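PDB 5YRP: sensory box/response regulator from Mycobacterium smegmatis, which belongs to the EAL-domain family of signalling proteins, a barrel of strands ringed by helices that carries a magnesium ion in an acidic site. Local coordinates for residues I80-V86 and G112-I118; V7-P12 and S229-G234; R17-V21 and L240-V246. All coordinates share one frame. Residues are numbered along the deposited sequence.

Interaction 1. Residues I80-V86 and G112-I118; sequences IVLRINV and GSVCLEI. With MG (magnesium ion), chain C.
Two neighbouring parallel strands of the EAL barrel meet here, 81-86 and 114-119, the two beta arms of a beta-alpha-beta unit whose crossover runs through helix 96-106. The short strand axes come within 4.5 Å and diverge by 33°. The register pairs Leu82 with Val114, Arg83 with Cys115, Ile84 with Leu116 and Asn85 with Glu117. Hydrogen bonds alternate between the strands: Leu82 N to Ser113 O (3.0 Å), Cys115 N to Leu82 O (3.0 Å), Ile84 N to Cys115 O (3.1 Å), Glu117 N to Ile84 O (2.8 Å) and Val86 N to Glu117 O (2.8 Å). Gly112, at positive phi (91°), leads into the second strand.

Side chains alternate between faces. Leu82 (t, p), Ile84 (m), Val86 (t), Val114 (t) and Leu116 (m, t) point outward, under helices 52-73 and 96-106; Val86 CG2 lies 3.6 Å from Leu116 CD2, and Ile84 CD1 4.2 Å from Val114 CG1. Arg83, Cys115, Asn85 and Glu117 face the barrel interior. Arg83 starts m and runs t, t, which brings NE to 3.8 Å from Cys115 SG and carries the guanidinium on to a salt bridge with Glu13. Its CB is 3.4 Å from Glu117 OE1, the oxygen that pairs with Lys168. Asn85 and Glu117, both chi1 m, belong with Glu25 and Asp147 to the magnesium site. Glu117 is extended at chi2 (t), so its carboxylate reaches the metal: OE2 of Glu117 sits 2.3 Å from MG.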
loop_
_atom_site.group_PDB
_atom_site.type_symbol
_atom_site.label_atom_id
_atom_site.label_comp_id
_atom_site.label_asym_id
_atom_site.label_seq_id
_atom_site.Cartn_x
_atom_site.Cartn_y
_atom_site.Cartn_z
ATOM N N ILE A 80 17.023 -6.753 -24.721
ATOM C CA ILE A 80 16.754 -6.103 -23.443
ATOM C C ILE A 80 15.414 -5.395 -23.535
ATOM O O ILE A 80 14.872 -5.223 -24.623
ATOM C CB ILE A 80 17.835 -5.069 -23.078
ATOM C CG1 ILE A 80 17.913 -3.966 -24.139
ATOM C CG2 ILE A 80 19.186 -5.749 -22.929
ATOM C CD1 ILE A 80 18.579 -2.700 -23.654
ATOM N N VAL A 81 14.893 -4.975 -22.392
ATOM C CA VAL A 81 13.623 -4.256 -22.343
ATOM C C VAL A 81 13.893 -2.751 -22.251
ATOM O O VAL A 81 14.877 -2.326 -21.651
ATOM C CB VAL A 81 12.753 -4.722 -21.153
ATOM C CG1 VAL A 81 11.402 -4.018 -21.149
ATOM C CG2 VAL A 81 12.550 -6.231 -21.200
ATOM N N LEU A 82 13.019 -1.962 -22.867
ATOM C CA LEU A 82 13.057 -0.505 -22.750
ATOM C C LEU A 82 11.896 -0.036 -21.874
ATOM O O LEU A 82 10.734 -0.141 -22.269
ATOM C CB LEU A 82 12.968 0.147 -24.128
ATOM C CG LEU A 82 13.016 1.678 -24.149
ATOM C CD1 LEU A 82 14.425 2.190 -23.888
ATOM C CD2 LEU A 82 12.501 2.198 -25.479
ATOM N N ARG A 83 12.217 0.479 -20.689
ATOM C CA ARG A 83 11.202 0.951 -19.753
ATOM C C ARG A 83 10.931 2.439 -19.931
ATOM O O ARG A 83 11.851 3.250 -19.901
ATOM C CB ARG A 83 11.615 0.664 -18.310
ATOM C CG ARG A 83 11.714 -0.820 -17.999
ATOM C CD ARG A 83 11.518 -1.141 -16.524
ATOM N NE ARG A 83 10.951 -2.481 -16.373
ATOM C CZ ARG A 83 11.631 -3.620 -16.494
ATOM N NH1 ARG A 83 12.932 -3.613 -16.760
ATOM N NH2 ARG A 83 11.004 -4.779 -16.346
ATOM N N ILE A 84 9.659 2.784 -20.116
ATOM C CA ILE A 84 9.239 4.168 -20.320
ATOM C C ILE A 84 8.131 4.512 -19.341
ATOM O O ILE A 84 7.150 3.784 -19.229
ATOM C CB ILE A 84 8.735 4.382 -21.756
ATOM C CG1 ILE A 84 9.892 4.207 -22.744
ATOM C CG2 ILE A 84 8.115 5.767 -21.919
ATOM C CD1 ILE A 84 9.463 3.667 -24.084
ATOM N N ASN A 85 8.295 5.630 -18.641
ATOM C CA ASN A 85 7.295 6.090 -17.686
ATOM C C ASN A 85 6.105 6.683 -18.410
ATOM O O ASN A 85 6.261 7.603 -19.211
ATOM C CB ASN A 85 7.891 7.126 -16.742
ATOM C CG ASN A 85 8.912 6.527 -15.804
ATOM O OD1 ASN A 85 8.581 5.691 -14.964
ATOM N ND2 ASN A 85 10.160 6.946 -15.943
ATOM N N VAL A 86 4.925 6.142 -18.132
ATOM C CA VAL A 86 3.689 6.637 -18.730
ATOM C C VAL A 86 2.864 7.389 -17.687
ATOM O O VAL A 86 2.583 6.873 -16.606
ATOM C CB VAL A 86 2.872 5.495 -19.355
ATOM C CG1 VAL A 86 1.561 6.010 -19.921
ATOM C CG2 VAL A 86 3.672 4.834 -20.461
ATOM N N GLY A 112 7.431 -7.624 -26.783
ATOM C CA GLY A 112 7.990 -7.790 -25.436
ATOM C C GLY A 112 9.207 -6.922 -25.150
ATOM O O GLY A 112 9.780 -6.990 -24.062
ATOM N N SER A 113 9.584 -6.088 -26.117
ATOM C CA SER A 113 10.788 -5.264 -26.016
ATOM C C SER A 113 10.543 -3.917 -25.346
ATOM O O SER A 113 11.490 -3.160 -25.124
ATOM C CB SER A 113 11.372 -5.017 -27.404
ATOM O OG SER A 113 10.536 -4.155 -28.157
ATOM N N VAL A 114 9.283 -3.607 -25.049
ATOM C CA VAL A 114 8.932 -2.359 -24.359
ATOM C C VAL A 114 8.068 -2.654 -23.133
ATOM O O VAL A 114 7.156 -3.477 -23.188
ATOM C CB VAL A 114 8.210 -1.376 -25.305
ATOM C CG1 VAL A 114 7.777 -0.111 -24.574
ATOM C CG2 VAL A 114 9.116 -1.011 -26.470
ATOM N N CYS A 115 8.377 -1.977 -22.031
ATOM C CA CYS A 115 7.612 -2.091 -20.791
ATOM C C CYS A 115 7.200 -0.711 -20.278
ATOM O O CYS A 115 8.048 0.092 -19.896
ATOM C CB CYS A 115 8.441 -2.800 -19.728
ATOM S SG CYS A 115 7.594 -2.968 -18.144
ATOM N N LEU A 116 5.897 -0.445 -20.259
ATOM C CA LEU A 116 5.383 0.865 -19.860
ATOM C C LEU A 116 5.145 0.940 -18.355
ATOM O O LEU A 116 4.234 0.296 -17.840
ATOM C CB LEU A 116 4.082 1.170 -20.603
ATOM C CG LEU A 116 4.151 1.193 -22.136
ATOM C CD1 LEU A 116 2.756 1.306 -22.727
ATOM C CD2 LEU A 116 5.034 2.317 -22.654
ATOM N N GLU A 117 5.966 1.725 -17.660
ATOM C CA GLU A 117 5.801 1.942 -16.218
ATOM C C GLU A 117 4.618 2.851 -15.937
ATOM O O GLU A 117 4.490 3.915 -16.541
ATOM C CB GLU A 117 7.045 2.584 -15.609
ATOM C CG GLU A 117 8.294 1.723 -15.660
ATOM C CD GLU A 117 9.477 2.358 -14.955
ATOM O OE1 GLU A 117 10.621 2.078 -15.363
ATOM O OE2 GLU A 117 9.279 3.128 -13.993
ATOM N N ILE A 118 3.764 2.430 -15.011
ATOM C CA ILE A 118 2.628 3.235 -14.578
ATOM C C ILE A 118 2.716 3.414 -13.069
ATOM O O ILE A 118 2.951 2.454 -12.337
ATOM C CB ILE A 118 1.273 2.582 -14.925
ATOM C CG1 ILE A 118 1.273 2.055 -16.362
ATOM C CG2 ILE A 118 0.142 3.588 -14.741
ATOM C CD1 ILE A 118 0.085 1.177 -16.695
HETATM MG MG MG C . 9.985 4.933 -12.818
#

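Interaction 2. Residues V7-P12 and S229-G234; sequences VLHYLP and SKPILG
This is a short antiparallel bridge by which the loop following strand 222-223 docks alongside strand 7-15, the first strand of the barrel. The end-to-end directions of the two segments differ by 138°, and one residue pair, Tyr10 with Ile232, makes the bridge. It is a hydrogen-bonded pair with CA atoms 5.1 Å apart: Tyr10 N donates to Ile232 O at 2.7 Å, and Ile232 N to Tyr10 O at 2.8 Å. Strand 7-12 is extended throughout, whereas 229-234 is irregular, with Leu233 at the N-cap position of the next helix.

Next to the bridge, Pro231 lies against His9. With chi1 t (-154°), the imidazole of His9 swings back over the proline, whose CB sits 3.5 Å from the ring centroid and 22° off the normal, a CH-pi contact over the ring face. A weak hydrogen bond joins His9 NE2 to Pro231 O at 3.0 Å. Leu11 CD1 approaches Pro231 CG (4.2 Å), and Val7 CG2 meets Leu233 CD2 (4.2 Å). At the other end Pro12 CG is 3.0 Å from Ser229 OG, whose hydroxyl donates to its own neighbour, Lys230 O.

Tyr10 (chi1 m) lies beside the start of helix 234-243, CD2 being 3.7 Å from Gly234 N; its ring meets Trp71 of helix 52-73 edge-to-face, and strand 21-29 pairs with strand 7-15 through the backbones of His9 and Leu11.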
loop_
_atom_site.group_PDB
_atom_site.type_symbol
_atom_site.label_atom_id
_atom_site.label_comp_id
_atom_site.label_asym_id
_atom_site.label_seq_id
_atom_site.Cartn_x
_atom_site.Cartn_y
_atom_site.Cartn_z
ATOM N N VAL A 7 16.764 16.484 -23.490
ATOM C CA VAL A 7 17.383 15.290 -24.061
ATOM C C VAL A 7 17.091 14.086 -23.173
ATOM O O VAL A 7 16.916 14.229 -21.963
ATOM C CB VAL A 7 18.909 15.476 -24.231
ATOM C CG1 VAL A 7 19.593 15.705 -22.886
ATOM C CG2 VAL A 7 19.530 14.295 -24.969
ATOM N N LEU A 8 17.034 12.905 -23.778
ATOM C CA LEU A 8 16.749 11.690 -23.026
ATOM C C LEU A 8 17.953 11.197 -22.237
ATOM O O LEU A 8 19.106 11.463 -22.573
ATOM C CB LEU A 8 16.210 10.576 -23.925
ATOM C CG LEU A 8 14.709 10.622 -24.240
ATOM C CD1 LEU A 8 14.350 9.491 -25.190
ATOM C CD2 LEU A 8 13.837 10.541 -22.994
ATOM N N HIS A 9 17.631 10.438 -21.200
ATOM C CA HIS A 9 18.546 10.043 -20.141
ATOM C C HIS A 9 18.197 8.602 -19.849
ATOM O O HIS A 9 17.019 8.270 -19.730
ATOM C CB HIS A 9 18.264 10.910 -18.909
ATOM C CG HIS A 9 19.432 11.092 -17.993
ATOM N ND1 HIS A 9 19.290 11.551 -16.701
ATOM C CD2 HIS A 9 20.759 10.891 -18.180
ATOM C CE1 HIS A 9 20.480 11.633 -16.133
ATOM N NE2 HIS A 9 21.388 11.233 -17.006
ATOM N N TYR A 10 19.188 7.731 -19.745
ATOM C CA TYR A 10 18.892 6.309 -19.590
ATOM C C TYR A 10 19.509 5.710 -18.343
ATOM O O TYR A 10 20.728 5.651 -18.207
ATOM C CB TYR A 10 19.339 5.545 -20.820
ATOM C CG TYR A 10 18.594 5.931 -22.061
ATOM C CD1 TYR A 10 17.410 5.286 -22.406
ATOM C CD2 TYR A 10 19.067 6.939 -22.894
ATOM C CE1 TYR A 10 16.714 5.633 -23.547
ATOM C CE2 TYR A 10 18.379 7.294 -24.040
ATOM C CZ TYR A 10 17.202 6.639 -24.363
ATOM O OH TYR A 10 16.512 6.985 -25.504
ATOM N N LEU A 11 18.642 5.275 -17.434
ATOM C CA LEU A 11 19.052 4.626 -16.194
ATOM C C LEU A 11 19.025 3.121 -16.412
ATOM O O LEU A 11 17.946 2.534 -16.497
ATOM C CB LEU A 11 18.099 5.014 -15.057
ATOM C CG LEU A 11 18.237 4.298 -13.710
ATOM C CD1 LEU A 11 19.673 4.318 -13.203
ATOM C CD2 LEU A 11 17.310 4.934 -12.686
ATOM N N PRO A 12 20.207 2.487 -16.513
ATOM C CA PRO A 12 20.206 1.065 -16.817
ATOM C C PRO A 12 19.817 0.203 -15.628
ATOM O O PRO A 12 20.055 0.565 -14.472
ATOM C CB PRO A 12 21.651 0.786 -17.226
ATOM C CG PRO A 12 22.443 1.798 -16.502
ATOM C CD PRO A 12 21.574 3.009 -16.337
ATOM N N SER A 229 24.720 1.747 -11.566
ATOM C CA SER A 229 25.084 2.570 -12.707
ATOM C C SER A 229 24.316 3.880 -12.709
ATOM O O SER A 229 23.113 3.908 -12.459
ATOM C CB SER A 229 24.809 1.835 -14.010
ATOM O OG SER A 229 24.906 2.725 -15.106
ATOM N N LYS A 230 25.024 4.959 -13.026
ATOM C CA LYS A 230 24.429 6.294 -13.093
ATOM C C LYS A 230 23.541 6.373 -14.331
ATOM O O LYS A 230 23.690 5.564 -15.252
ATOM C CB LYS A 230 25.506 7.385 -13.190
ATOM C CG LYS A 230 26.671 7.275 -12.210
ATOM C CD LYS A 230 26.274 7.637 -10.785
ATOM C CE LYS A 230 27.401 7.352 -9.797
ATOM N NZ LYS A 230 28.624 8.167 -10.052
ATOM N N PRO A 231 22.606 7.338 -14.360
ATOM C CA PRO A 231 21.864 7.571 -15.599
ATOM C C PRO A 231 22.748 8.195 -16.680
ATOM O O PRO A 231 23.439 9.182 -16.421
ATOM C CB PRO A 231 20.753 8.533 -15.171
ATOM C CG PRO A 231 20.616 8.343 -13.704
ATOM C CD PRO A 231 22.001 8.045 -13.219
ATOM N N ILE A 232 22.710 7.613 -17.877
ATOM C CA ILE A 232 23.626 7.970 -18.966
ATOM C C ILE A 232 22.909 8.183 -20.297
ATOM O O ILE A 232 21.788 7.707 -20.500
ATOM C CB ILE A 232 24.715 6.892 -19.167
ATOM C CG1 ILE A 232 24.081 5.514 -19.405
ATOM C CG2 ILE A 232 25.653 6.863 -17.966
ATOM C CD1 ILE A 232 25.063 4.440 -19.820
ATOM N N LEU A 233 23.588 8.887 -21.201
ATOM C CA LEU A 233 23.028 9.258 -22.507
ATOM C C LEU A 233 22.895 8.056 -23.433
ATOM O O LEU A 233 23.509 7.016 -23.213
ATOM C CB LEU A 233 23.895 10.326 -23.183
ATOM C CG LEU A 233 23.903 11.709 -22.524
ATOM C CD1 LEU A 233 25.107 12.530 -22.957
ATOM C CD2 LEU A 233 22.617 12.457 -22.833
ATOM N N GLY A 234 22.099 8.222 -24.480
ATOM C CA GLY A 234 21.847 7.152 -25.441
ATOM C C GLY A 234 23.125 6.598 -26.045
ATOM O O GLY A 234 23.267 5.388 -26.221
#

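Interaction 3. Residues R17-V21 and L240-V246; sequences RTGEV and LLAKGRV
Arg17 lies in the turn between strands 7-15 and 21-29 and stays out of reach of 240-246; its NE forms a salt bridge with Asp15. Thr18, chi1 m, makes the first approach, its CG2 4.2 Å from Arg245 CD. Gly19 follows at phi 99°, psi 4°, and with Glu20 it faces Asp15 in a G1 beta bulge. A CB on Gly19 would point at the C-terminal tail and fall only 2.6 Å from Val246 O, so both the backbone angles and the close approach suit glycine. Gly19 O accepts a hydrogen bond from Val246 N at 2.8 Å. Glu20 is extended and stands opposite Arg245, CA to CA 4.1 Å, the one residue pair whose backbones are bridged; its side chain (t, t) leads away from the tail.

Val21 begins the second strand. Its N donates to Gly244 O at 3.1 Å, and its side chain, chi1 t, points at the end of helix 234-243: CG1 lies 3.7 Å from Leu241 CD2, and CG2 4.0 Å from Leu240 CG. The helix finishes with Gly244 N bonded to Leu240 O (2.8 Å), and Gly244 itself turns to phi 103°, sending the tail past the hairpin turn.

The two hydrogen bonds across the contact are main chain to main chain, and the rest is largely aliphatic, so the tail is held to the hairpin by main-chain hydrogen bonds and the end of the helix by a valine-leucine cluster, rather than by paired charges.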
loop_
_atom_site.group_PDB
_atom_site.type_symbol
_atom_site.label_atom_id
_atom_site.label_comp_id
_atom_site.label_asym_id
_atom_site.label_seq_id
_atom_site.Cartn_x
_atom_site.Cartn_y
_atom_site.Cartn_z
ATOM N N ARG A 17 23.659 -9.969 -9.717
ATOM C CA ARG A 17 24.478 -11.168 -9.610
ATOM C C ARG A 17 25.636 -11.082 -10.605
ATOM O O ARG A 17 26.802 -11.170 -10.226
ATOM C CB ARG A 17 23.637 -12.420 -9.884
ATOM C CG ARG A 17 22.436 -12.595 -8.957
ATOM C CD ARG A 17 21.596 -13.820 -9.303
ATOM N NE ARG A 17 21.049 -13.766 -10.661
ATOM C CZ ARG A 17 20.075 -14.547 -11.126
ATOM N NH1 ARG A 17 19.661 -14.402 -12.383
ATOM N NH2 ARG A 17 19.504 -15.465 -10.350
ATOM N N THR A 18 25.292 -10.892 -11.875
ATOM C CA THR A 18 26.264 -10.857 -12.971
ATOM C C THR A 18 26.837 -9.460 -13.201
ATOM O O THR A 18 28.032 -9.298 -13.430
ATOM C CB THR A 18 25.612 -11.315 -14.294
ATOM O OG1 THR A 18 24.879 -12.523 -14.079
ATOM C CG2 THR A 18 26.666 -11.546 -15.383
ATOM N N GLY A 19 25.970 -8.458 -13.148
ATOM C CA GLY A 19 26.308 -7.104 -13.579
ATOM C C GLY A 19 25.794 -6.822 -14.979
ATOM O O GLY A 19 26.048 -5.752 -15.524
ATOM N N GLU A 20 25.059 -7.779 -15.549
ATOM C CA GLU A 20 24.539 -7.686 -16.919
ATOM C C GLU A 20 23.348 -6.728 -17.009
ATOM O O GLU A 20 22.467 -6.747 -16.151
ATOM C CB GLU A 20 24.110 -9.074 -17.416
ATOM C CG GLU A 20 23.603 -9.094 -18.858
ATOM C CD GLU A 20 23.000 -10.426 -19.279
ATOM O OE1 GLU A 20 22.805 -11.316 -18.421
ATOM O OE2 GLU A 20 22.712 -10.579 -20.485
ATOM N N VAL A 21 23.322 -5.914 -18.063
ATOM C CA VAL A 21 22.223 -4.981 -18.313
ATOM C C VAL A 21 21.021 -5.718 -18.914
ATOM O O VAL A 21 21.088 -6.221 -20.037
ATOM C CB VAL A 21 22.651 -3.842 -19.264
ATOM C CG1 VAL A 21 21.485 -2.907 -19.554
ATOM C CG2 VAL A 21 23.812 -3.054 -18.672
ATOM N N LEU A 240 27.788 0.962 -23.298
ATOM C CA LEU A 240 27.560 0.054 -22.180
ATOM C C LEU A 240 26.922 -1.253 -22.629
ATOM O O LEU A 240 27.291 -2.324 -22.162
ATOM C CB LEU A 240 26.675 0.730 -21.133
ATOM C CG LEU A 240 26.205 -0.121 -19.948
ATOM C CD1 LEU A 240 27.357 -0.835 -19.259
ATOM C CD2 LEU A 240 25.461 0.756 -18.954
ATOM N N LEU A 241 25.951 -1.157 -23.528
ATOM C CA LEU A 241 25.274 -2.334 -24.073
ATOM C C LEU A 241 26.192 -3.166 -24.956
ATOM O O LEU A 241 26.019 -4.381 -25.060
ATOM C CB LEU A 241 24.037 -1.921 -24.865
ATOM C CG LEU A 241 22.893 -1.331 -24.039
ATOM C CD1 LEU A 241 21.848 -0.732 -24.965
ATOM C CD2 LEU A 241 22.260 -2.376 -23.134
ATOM N N ALA A 242 27.151 -2.502 -25.602
ATOM C CA ALA A 242 28.167 -3.181 -26.410
ATOM C C ALA A 242 29.011 -4.097 -25.528
ATOM O O ALA A 242 29.277 -5.250 -25.879
ATOM C CB ALA A 242 29.050 -2.163 -27.118
ATOM N N LYS A 243 29.419 -3.571 -24.380
ATOM C CA LYS A 243 30.116 -4.365 -23.380
ATOM C C LYS A 243 29.169 -5.425 -22.834
ATOM O O LYS A 243 29.510 -6.607 -22.777
ATOM C CB LYS A 243 30.606 -3.479 -22.244
ATOM C CG LYS A 243 31.593 -2.410 -22.670
ATOM C CD LYS A 243 31.984 -1.535 -21.495
ATOM C CE LYS A 243 32.598 -0.226 -21.952
ATOM N NZ LYS A 243 32.983 0.623 -20.792
ATOM N N GLY A 244 27.977 -4.984 -22.437
ATOM C CA GLY A 244 26.919 -5.876 -21.960
ATOM C C GLY A 244 26.741 -5.889 -20.451
ATOM O O GLY A 244 25.703 -6.332 -19.954
ATOM N N ARG A 245 27.748 -5.408 -19.721
ATOM C CA ARG A 245 27.739 -5.452 -18.259
ATOM C C ARG A 245 28.310 -4.187 -17.637
ATOM O O ARG A 245 28.833 -3.318 -18.331
ATOM C CB ARG A 245 28.578 -6.630 -17.760
ATOM C CG ARG A 245 28.258 -7.976 -18.392
ATOM C CD ARG A 245 29.116 -9.089 -17.802
ATOM N NE ARG A 245 30.551 -8.815 -17.947
ATOM C CZ ARG A 245 31.328 -8.239 -17.027
ATOM N NH1 ARG A 245 30.840 -7.847 -15.848
ATOM N NH2 ARG A 245 32.617 -8.048 -17.297
ATOM N N VAL A 246 28.204 -4.112 -16.314
ATOM C CA VAL A 246 28.919 -3.119 -15.510
ATOM C C VAL A 246 29.750 -3.880 -14.478
ATOM O O VAL A 246 29.509 -5.069 -14.248
ATOM C CB VAL A 246 27.967 -2.126 -14.800
ATOM C CG1 VAL A 246 27.131 -1.368 -15.816
ATOM C CG2 VAL A 246 27.072 -2.830 -13.790
#

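Overall arrangement
The three contacts step outward from the barrel interior to the end of the barrel away from the magnesium site, where the chain's C-terminal tail lies. Interaction 1 holds Asn85 and Glu117 of the magnesium site; interaction 2 comes near that site through Leu11, whose side chain is about 7 Å from the ion. Their centres are 14 Å apart, and they touch where Leu82 CD1 meets Tyr10 CE1 at 4.1 Å. Interaction 3, 14 Å between centres from interaction 2 and 19 Å from interaction 1, continues the same chain ends: helix 234-243 starts in one and finishes in the other, with Ile232 CD1 3.8 Å from Leu240 CD2. Ile80 joins interactions 1 and 3, its CD1 lying 3.7 Å from Leu241 CD2.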